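Local atomic coordinates of Glyoxalase/bleomycin resistance protein/dioxygenase (Catenulispora acidiphila, PDB entry 4N04), a protein that belongs to the glyoxalase/bleomycin resistance/dioxygenase superfamily and may have dioxygenase activity. Residues V12-W23 against Y101-I109. The protein carries 1 engineered substitution. Sequence-based numbering, arbitrary orientation.
Sequences VAVGDFGAALAW and YLDPDGSEI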
loop_
_atom_site.group_PDB
_atom_site.type_symbol
_atom_site.label_atom_id
_atom_site.label_comp_id
_atom_site.label_asym_id
_atom_site.label_seq_id
_atom_site.Cartn_x
_atom_site.Cartn_y
_atom_site.Cartn_z
ATOM N N VAL A 12 7.085 -0.175 -5.591
ATOM C CA VAL A 12 7.200 -1.486 -4.981
ATOM C C VAL A 12 7.477 -2.502 -6.073
ATOM O O VAL A 12 6.707 -2.634 -7.012
ATOM C CB VAL A 12 5.904 -1.894 -4.228
ATOM C CG1 VAL A 12 6.058 -3.289 -3.639
ATOM C CG2 VAL A 12 5.557 -0.875 -3.127
ATOM N N ALA A 13 8.587 -3.216 -5.976
ATOM C CA ALA A 13 8.829 -4.304 -6.906
ATOM C C ALA A 13 8.006 -5.522 -6.485
ATOM O O ALA A 13 7.989 -5.891 -5.299
ATOM C CB ALA A 13 10.318 -4.651 -6.954
ATOM N N VAL A 14 7.337 -6.159 -7.441
ATOM C CA VAL A 14 6.574 -7.370 -7.134
ATOM C C VAL A 14 6.974 -8.596 -7.982
ATOM O O VAL A 14 7.628 -8.470 -9.025
ATOM C CB VAL A 14 5.046 -7.129 -7.242
ATOM C CG1 VAL A 14 4.636 -5.890 -6.423
ATOM C CG2 VAL A 14 4.631 -6.986 -8.696
ATOM N N GLY A 15 6.581 -9.772 -7.502
ATOM C CA GLY A 15 6.823 -11.021 -8.211
ATOM C C GLY A 15 5.768 -11.294 -9.273
ATOM O O GLY A 15 5.957 -10.977 -10.439
ATOM N N ASP A 16 4.634 -11.909 -8.912
ATOM C CA ASP A 16 3.515 -12.064 -9.835
ATOM C C ASP A 16 2.696 -10.783 -9.882
ATOM O O ASP A 16 2.140 -10.364 -8.869
ATOM C CB ASP A 16 2.636 -13.250 -9.433
ATOM C CG ASP A 16 1.248 -13.200 -10.070
ATOM O OD1 ASP A 16 1.078 -12.669 -11.195
ATOM O OD2 ASP A 16 0.305 -13.703 -9.436
ATOM N N PHE A 17 2.601 -10.171 -11.060
ATOM C CA PHE A 17 1.885 -8.909 -11.177
ATOM C C PHE A 17 0.400 -9.035 -10.812
ATOM O O PHE A 17 -0.113 -8.245 -10.017
ATOM C CB PHE A 17 2.056 -8.314 -12.567
ATOM C CG PHE A 17 1.372 -6.991 -12.742
ATOM C CD1 PHE A 17 1.962 -5.824 -12.284
ATOM C CD2 PHE A 17 0.137 -6.909 -13.363
ATOM C CE1 PHE A 17 1.333 -4.593 -12.451
ATOM C CE2 PHE A 17 -0.495 -5.682 -13.534
ATOM C CZ PHE A 17 0.107 -4.524 -13.076
ATOM N N GLY A 18 -0.279 -10.033 -11.373
ATOM C CA GLY A 18 -1.686 -10.253 -11.088
ATOM C C GLY A 18 -2.046 -10.370 -9.614
ATOM O O GLY A 18 -3.002 -9.742 -9.151
ATOM N N ALA A 19 -1.283 -11.166 -8.864
ATOM C CA ALA A 19 -1.531 -11.305 -7.427
ATOM C C ALA A 19 -1.353 -9.963 -6.727
ATOM O O ALA A 19 -2.157 -9.570 -5.878
ATOM C CB ALA A 19 -0.615 -12.337 -6.818
ATOM N N ALA A 20 -0.300 -9.253 -7.105
ATOM C CA ALA A 20 0.018 -7.981 -6.471
ATOM C C ALA A 20 -1.047 -6.927 -6.782
ATOM O O ALA A 20 -1.477 -6.179 -5.896
ATOM C CB ALA A 20 1.416 -7.498 -6.892
ATOM N N LEU A 21 -1.464 -6.866 -8.040
ATOM C CA LEU A 21 -2.478 -5.911 -8.451
ATOM C C LEU A 21 -3.774 -6.154 -7.683
ATOM O O LEU A 21 -4.399 -5.205 -7.199
ATOM C CB LEU A 21 -2.717 -6.010 -9.957
ATOM C CG LEU A 21 -3.858 -5.191 -10.563
ATOM C CD1 LEU A 21 -3.724 -3.716 -10.233
ATOM C CD2 LEU A 21 -3.867 -5.397 -12.074
ATOM N N ALA A 22 -4.163 -7.421 -7.564
ATOM C CA ALA A 22 -5.366 -7.779 -6.832
ATOM C C ALA A 22 -5.265 -7.289 -5.389
ATOM O O ALA A 22 -6.151 -6.581 -4.886
ATOM C CB ALA A 22 -5.569 -9.276 -6.868
ATOM N N TRP A 23 -4.164 -7.657 -4.737
ATOM C CA TRP A 23 -3.943 -7.314 -3.341
ATOM C C TRP A 23 -3.925 -5.807 -3.103
ATOM O O TRP A 23 -4.624 -5.314 -2.223
ATOM C CB TRP A 23 -2.658 -7.958 -2.832
ATOM C CG TRP A 23 -2.472 -7.809 -1.362
ATOM C CD1 TRP A 23 -2.937 -8.646 -0.390
ATOM C CD2 TRP A 23 -1.772 -6.757 -0.687
ATOM N NE1 TRP A 23 -2.574 -8.178 0.848
ATOM C CE2 TRP A 23 -1.853 -7.023 0.694
ATOM C CE3 TRP A 23 -1.086 -5.614 -1.115
ATOM C CZ2 TRP A 23 -1.275 -6.190 1.648
ATOM C CZ3 TRP A 23 -0.513 -4.787 -0.160
ATOM C CH2 TRP A 23 -0.617 -5.079 1.201
ATOM N N TYR A 101 0.863 -3.825 6.790
ATOM C CA TYR A 101 0.408 -4.866 5.888
ATOM C C TYR A 101 1.593 -5.501 5.192
ATOM O O TYR A 101 2.585 -4.830 4.896
ATOM C CB TYR A 101 -0.543 -4.282 4.848
ATOM C CG TYR A 101 -1.852 -3.840 5.435
ATOM C CD1 TYR A 101 -2.928 -4.723 5.529
ATOM C CD2 TYR A 101 -2.017 -2.549 5.922
ATOM C CE1 TYR A 101 -4.142 -4.323 6.082
ATOM C CE2 TYR A 101 -3.231 -2.142 6.479
ATOM C CZ TYR A 101 -4.284 -3.034 6.552
ATOM O OH TYR A 101 -5.484 -2.636 7.093
ATOM N N LEU A 102 1.490 -6.796 4.929
ATOM C CA LEU A 102 2.470 -7.470 4.099
ATOM C C LEU A 102 1.829 -7.850 2.772
ATOM O O LEU A 102 0.830 -8.564 2.759
ATOM C CB LEU A 102 2.998 -8.712 4.808
ATOM C CG LEU A 102 3.766 -8.425 6.093
ATOM C CD1 LEU A 102 4.143 -9.708 6.795
ATOM C CD2 LEU A 102 4.994 -7.567 5.818
ATOM N N ASP A 103 2.397 -7.366 1.662
ATOM C CA ASP A 103 1.904 -7.719 0.319
ATOM C C ASP A 103 2.254 -9.177 -0.002
ATOM O O ASP A 103 3.001 -9.800 0.758
ATOM C CB ASP A 103 2.360 -6.689 -0.756
ATOM C CG ASP A 103 3.803 -6.890 -1.255
ATOM O OD1 ASP A 103 4.506 -7.854 -0.885
ATOM O OD2 ASP A 103 4.236 -6.051 -2.074
ATOM N N PRO A 104 1.707 -9.735 -1.097
ATOM C CA PRO A 104 1.989 -11.146 -1.415
ATOM C C PRO A 104 3.473 -11.545 -1.448
ATOM O O PRO A 104 3.794 -12.698 -1.186
ATOM C CB PRO A 104 1.341 -11.317 -2.789
ATOM C CG PRO A 104 0.163 -10.405 -2.732
ATOM C CD PRO A 104 0.642 -9.195 -1.962
ATOM N N ASP A 105 4.364 -10.606 -1.722
ATOM C CA ASP A 105 5.798 -10.904 -1.716
ATOM C C ASP A 105 6.510 -10.636 -0.395
ATOM O O ASP A 105 7.665 -11.034 -0.220
ATOM C CB ASP A 105 6.503 -10.136 -2.826
ATOM C CG ASP A 105 6.104 -10.627 -4.198
ATOM O OD1 ASP A 105 6.523 -11.740 -4.572
ATOM O OD2 ASP A 105 5.366 -9.907 -4.897
ATOM N N GLY A 106 5.841 -9.957 0.533
ATOM C CA GLY A 106 6.447 -9.671 1.817
ATOM C C GLY A 106 6.878 -8.229 2.042
ATOM O O GLY A 106 7.398 -7.899 3.106
ATOM N N SER A 107 6.682 -7.364 1.054
ATOM C CA SER A 107 6.952 -5.951 1.259
ATOM C C SER A 107 6.003 -5.395 2.323
ATOM O O SER A 107 4.886 -5.893 2.491
ATOM C CB SER A 107 6.812 -5.173 -0.041
ATOM O OG SER A 107 7.933 -5.373 -0.867
ATOM N N GLU A 108 6.460 -4.370 3.038
ATOM C CA GLU A 108 5.712 -3.788 4.151
ATOM C C GLU A 108 5.054 -2.475 3.759
ATOM O O GLU A 108 5.730 -1.525 3.367
ATOM C CB GLU A 108 6.642 -3.546 5.344
ATOM C CG GLU A 108 7.270 -4.813 5.905
ATOM C CD GLU A 108 8.356 -4.548 6.961
ATOM O OE1 GLU A 108 8.606 -3.370 7.290
ATOM O OE2 GLU A 108 8.968 -5.524 7.459
ATOM N N ILE A 109 3.733 -2.433 3.854
ATOM C CA ILE A 109 3.001 -1.195 3.650
ATOM C C ILE A 109 2.371 -0.781 4.970
ATOM O O ILE A 109 1.415 -1.410 5.427
ATOM C CB ILE A 109 1.864 -1.355 2.603
ATOM C CG1 ILE A 109 2.361 -2.124 1.386
ATOM C CG2 ILE A 109 1.315 -0.000 2.199
ATOM C CD1 ILE A 109 3.400 -1.381 0.586
HETATM O O HOH W 1 6.742 -6.747 -2.996
HETATM O O HOH W 2 3.203 -11.181 -6.142
#
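In this vicinal-oxygen-chelate fold of two βαβββ modules, the D103-G106 type I turn of the second module's last hairpin packs against W23 and G15, on the first module's helix and strand-to-helix loop. The W23 indole lies with one face against D103 and P104, its plane nearly perpendicular to the D103 carboxylate. D103 CA stands 3.6 Å from the centroid of the W23 six-membered ring, 4° off its normal, while P104 CD covers the five-membered ring on the same face, both CH-pi contacts. Y101 CB meets the ring edge, 3.7 Å from W23 CH2. At the other end, G15 N donates an almost straight bond (174°) to D105 OD2, 2.9 Å away and approached from above the carboxylate plane; a water links this oxygen to D16 O. With CG between its backbone N and carbonyl carbon (chi1 80°), D103 turns OD1 back to accept from S107 N at 3.0 Å and more weakly from the N atoms of D105 and G106. A single second water joins D103 OD2 and S107 OG to A13 O; Y24 OH and A63 N also hydrogen-bond to these two. The turn thus bridges strand 8-14 and helix 17-28, while Y101 reaches helix 72-81.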